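Local atomic coordinates of putative mandelate racemase/muconate lactonizing enzyme (Bordetella bronchiseptica, PDB entry 3DDM), a protein that is of unestablished function but belongs to the mandelate racemase/muconate lactonizing enzyme family, which pairs an N-terminal alpha+beta domain with a C-terminal modified TIM barrel. Residues E74-P79 with A98-L103; P79-R84 with A90-H95. The protein carries 1 engineered substitution. All coordinates share one frame; numbering follows the deposited sequence.

Interaction 1: residues E74-P79 with A98-L103; sequences ETVLAP and ARTAVL
Thr100 meets helix 65-81 through its methyl, at a helix-to-helix contact in the alpha+beta N-terminal domain of the enolase superfamily. Its CB points toward the helix, and the two branches leaving it have separate jobs. OG1 turns back to its own chain and hydrogen-bonds Leu96 O, with a weaker bond to Glu97 O. Although Thr100 precedes helix 101-107 at the N-cap position, this hydroxyl makes no capping bond. With OG1 between the backbone N and the carbonyl carbon (chi1 64°), CG2 lies anti to the carbonyl carbon and delivers the apolar end. It comes 4.1 Å from Leu77 CD2, the two side chains crossing at about a right angle, and 4.3 Å from Val76 CG1. Leu77, buried, also packs on Ala116, Ile117 and Leu120 of helix 110-131. One turn beyond Thr100, Leu103 and Val76 reach toward each other, tip to tip. CG1 of Val76 stands anti to the backbone N (chi1 167°), the branch used for this approach. Leu103 also packs on Phe61 of the second subunit. Across to residues 74-79, its contact is a single methyl pair, CD2 to Val76 CG1 at 3.9 Å.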
# COMPACT_ATOMS: atom_id res chain seq x y z
N GLU A 74 8.33 1.89 14.22
CA GLU A 74 8.99 2.83 15.12
C GLU A 74 8.54 4.30 14.99
O GLU A 74 8.46 5.00 15.99
CB GLU A 74 10.51 2.73 14.97
CG GLU A 74 11.07 1.34 15.31
CD GLU A 74 12.60 1.26 15.25
OE1 GLU A 74 13.20 1.71 14.25
OE2 GLU A 74 13.21 0.71 16.21
N THR A 75 8.22 4.76 13.79
CA THR A 75 7.81 6.15 13.62
C THR A 75 6.31 6.44 13.64
O THR A 75 5.91 7.57 13.89
CB THR A 75 8.37 6.76 12.30
OG1 THR A 75 7.71 6.16 11.18
CG2 THR A 75 9.86 6.50 12.18
N VAL A 76 5.47 5.43 13.40
CA VAL A 76 4.03 5.66 13.38
C VAL A 76 3.22 4.90 14.42
O VAL A 76 2.39 5.49 15.12
CB VAL A 76 3.47 5.35 11.98
CG1 VAL A 76 1.95 5.28 12.01
CG2 VAL A 76 3.93 6.41 11.00
N LEU A 77 3.45 3.60 14.52
CA LEU A 77 2.70 2.79 15.47
C LEU A 77 3.23 2.88 16.90
O LEU A 77 2.45 2.84 17.84
CB LEU A 77 2.70 1.34 15.02
CG LEU A 77 2.21 1.07 13.60
CD1 LEU A 77 2.61 -0.33 13.20
CD2 LEU A 77 0.71 1.26 13.52
N ALA A 78 4.54 2.98 17.07
CA ALA A 78 5.14 3.05 18.40
C ALA A 78 4.55 4.18 19.25
O ALA A 78 4.10 3.95 20.37
CB ALA A 78 6.66 3.19 18.30
N PRO A 79 4.55 5.42 18.72
CA PRO A 79 4.01 6.58 19.44
C PRO A 79 2.56 6.38 19.86
O PRO A 79 2.18 6.70 20.99
CB PRO A 79 4.15 7.71 18.43
CG PRO A 79 5.37 7.31 17.65
CD PRO A 79 5.15 5.83 17.44
N ALA A 98 -7.87 2.06 13.84
CA ALA A 98 -8.64 3.30 13.80
C ALA A 98 -7.78 4.55 13.66
O ALA A 98 -8.12 5.46 12.91
CB ALA A 98 -9.51 3.41 15.04
N ARG A 99 -6.67 4.58 14.39
CA ARG A 99 -5.78 5.74 14.35
C ARG A 99 -4.87 5.80 13.13
O ARG A 99 -4.08 6.73 13.00
CB ARG A 99 -4.94 5.79 15.63
CG ARG A 99 -5.75 6.02 16.92
CD ARG A 99 -6.33 7.43 16.96
NE ARG A 99 -5.25 8.42 16.98
CZ ARG A 99 -4.75 8.97 18.09
NH1 ARG A 99 -5.25 8.62 19.28
NH2 ARG A 99 -3.74 9.84 18.01
N THR A 100 -4.97 4.82 12.23
CA THR A 100 -4.13 4.84 11.02
C THR A 100 -4.97 4.66 9.77
O THR A 100 -4.44 4.63 8.66
CB THR A 100 -3.03 3.73 11.02
OG1 THR A 100 -3.64 2.42 11.00
CG2 THR A 100 -2.14 3.86 12.22
N ALA A 101 -6.28 4.54 9.96
CA ALA A 101 -7.19 4.35 8.84
C ALA A 101 -7.05 5.44 7.79
O ALA A 101 -6.99 5.16 6.59
CB ALA A 101 -8.62 4.29 9.35
N VAL A 102 -6.98 6.69 8.23
CA VAL A 102 -6.85 7.81 7.31
C VAL A 102 -5.48 7.87 6.66
O VAL A 102 -5.36 8.24 5.50
CB VAL A 102 -7.14 9.14 8.02
CG1 VAL A 102 -6.53 10.30 7.25
CG2 VAL A 102 -8.64 9.31 8.16
N LEU A 103 -4.45 7.52 7.41
CA LEU A 103 -3.10 7.53 6.88
C LEU A 103 -2.98 6.45 5.79
O LEU A 103 -2.21 6.59 4.83
CB LEU A 103 -2.09 7.27 8.00
CG LEU A 103 -0.64 7.09 7.56
CD1 LEU A 103 -0.12 8.42 7.00
CD2 LEU A 103 0.19 6.61 8.74

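Interaction 2: residues P79-R84 with A90-H95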
# COMPACT_ATOMS: atom_id res chain seq x y z
N PRO A 79 4.55 5.42 18.72
CA PRO A 79 4.01 6.58 19.44
C PRO A 79 2.56 6.38 19.86
O PRO A 79 2.18 6.70 20.99
CB PRO A 79 4.15 7.71 18.43
CG PRO A 79 5.37 7.31 17.65
CD PRO A 79 5.15 5.83 17.44
N LEU A 80 1.73 5.85 18.96
CA LEU A 80 0.34 5.61 19.30
C LEU A 80 0.31 4.64 20.49
O LEU A 80 -0.34 4.89 21.51
CB LEU A 80 -0.40 4.98 18.12
CG LEU A 80 -0.70 5.86 16.92
CD1 LEU A 80 -1.38 5.03 15.85
CD2 LEU A 80 -1.60 7.01 17.33
N LEU A 81 1.03 3.55 20.34
CA LEU A 81 1.11 2.50 21.34
C LEU A 81 1.62 2.94 22.72
O LEU A 81 1.06 2.54 23.75
CB LEU A 81 2.00 1.38 20.79
CG LEU A 81 1.62 -0.08 21.01
CD1 LEU A 81 0.16 -0.33 20.61
CD2 LEU A 81 2.58 -0.95 20.19
N THR A 82 2.67 3.75 22.76
CA THR A 82 3.23 4.19 24.03
C THR A 82 2.68 5.49 24.63
O THR A 82 3.38 6.18 25.36
CB THR A 82 4.77 4.32 23.93
OG1 THR A 82 5.11 5.41 23.06
CG2 THR A 82 5.38 3.04 23.41
N ALA A 83 1.43 5.84 24.34
CA ALA A 83 0.87 7.07 24.87
C ALA A 83 -0.33 6.83 25.79
O ALA A 83 -0.87 7.76 26.39
CB ALA A 83 0.47 7.99 23.73
N ARG A 84 -0.74 5.57 25.90
CA ARG A 84 -1.86 5.21 26.74
C ARG A 84 -1.77 3.75 27.14
O ARG A 84 -0.83 3.05 26.76
CB ARG A 84 -3.18 5.45 26.01
CG ARG A 84 -3.23 4.82 24.64
CD ARG A 84 -4.65 4.81 24.11
NE ARG A 84 -5.50 3.94 24.92
CZ ARG A 84 -6.73 3.58 24.57
NH1 ARG A 84 -7.26 4.02 23.44
NH2 ARG A 84 -7.42 2.76 25.35
N ALA A 90 -6.31 -6.89 22.15
CA ALA A 90 -7.40 -6.65 21.21
C ALA A 90 -7.73 -5.16 21.14
O ALA A 90 -7.94 -4.61 20.06
CB ALA A 90 -8.63 -7.43 21.63
N GLN A 91 -7.77 -4.51 22.30
CA GLN A 91 -8.06 -3.09 22.34
C GLN A 91 -6.95 -2.26 21.68
O GLN A 91 -7.24 -1.28 20.98
CB GLN A 91 -8.25 -2.65 23.79
CG GLN A 91 -8.53 -1.17 23.95
CD GLN A 91 -8.80 -0.78 25.39
OE1 GLN A 91 -9.85 -1.11 25.94
NE2 GLN A 91 -7.86 -0.07 26.01
N ALA A 92 -5.69 -2.63 21.89
CA ALA A 92 -4.58 -1.91 21.27
C ALA A 92 -4.64 -2.12 19.76
O ALA A 92 -4.26 -1.25 18.98
CB ALA A 92 -3.24 -2.42 21.82
N PHE A 93 -5.13 -3.28 19.35
CA PHE A 93 -5.23 -3.57 17.94
C PHE A 93 -6.27 -2.64 17.31
O PHE A 93 -6.00 -1.98 16.30
CB PHE A 93 -5.65 -5.02 17.73
CG PHE A 93 -5.90 -5.36 16.30
CD1 PHE A 93 -4.88 -5.25 15.35
CD2 PHE A 93 -7.16 -5.79 15.88
CE1 PHE A 93 -5.11 -5.56 14.00
CE2 PHE A 93 -7.41 -6.10 14.54
CZ PHE A 93 -6.38 -5.98 13.60
N ALA A 94 -7.46 -2.59 17.91
CA ALA A 94 -8.53 -1.74 17.40
C ALA A 94 -8.13 -0.26 17.43
O ALA A 94 -8.61 0.53 16.62
CB ALA A 94 -9.80 -1.96 18.21
N HIS A 95 -7.27 0.11 18.36
CA HIS A 95 -6.87 1.50 18.45
C HIS A 95 -5.94 1.83 17.29
O HIS A 95 -6.10 2.87 16.64
CB HIS A 95 -6.18 1.78 19.79
CG HIS A 95 -5.76 3.21 19.96
ND1 HIS A 95 -4.44 3.60 20.05
CD2 HIS A 95 -6.50 4.35 20.07
CE1 HIS A 95 -4.38 4.91 20.20
NE2 HIS A 95 -5.61 5.39 20.21
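Arg84 sets its CD over one face of the His95 imidazole, offset toward the rim, joining the turn after helix 65-81 to helix 89-98, the next helix in the chain. The CH-pi contact is made by CD, 4.1 Å from the ring centroid and 18° off the ring normal. Arg84 starts with CG between the backbone N and the carbonyl carbon (chi1 51°), runs extended to CD, then bends at chi3 (-66°), bringing NH1 over the same face, 3.5 Å from His95 CD2. The guanidinium is tilted well away from the ring plane, too steep for a parallel stack. His95 approaches from the opposite direction, its CG anti to the backbone N. At the imidazole edge, near its plane, Leu80 O stands 4.2 Å from CE1. Gln91 stretches its extended chain obliquely past the guanidinium, but the orientation of its amide is uncertain. Deeper in, Leu81 CD1 rests 4.2 Å from Ala92 CB, and both side chains also pack on helix 110-131, Leu81 on Leu120 and Ala92 on Leu124. The contact thus grades from purely apolar packing inside to a polar margin, where a positively charged guanidinium above the imidazole would probably disfavour protonation of His95.

In the fold
Interactions 1 and 2 lie along the same helix, 65-81, with centres about 9 Å apart and Pro79 common to both. Along the chain, 79-84 with 90-95 is nested inside the loop closed by 74-79 with 98-103. The helix thus meets the start of helix 101-107 and, further on, helix 89-98. Leu80 bridges them: its CD1 is 3.9 Å from Thr100 CG2, and its CD2 is 3.6 Å from Arg99 NH2. Helix 110-131 packs beneath both contacts. Only interaction 1 also touches the second subunit. Each centre is about 23 Å from the centre of the chain, within the N-terminal domain rather than the barrel.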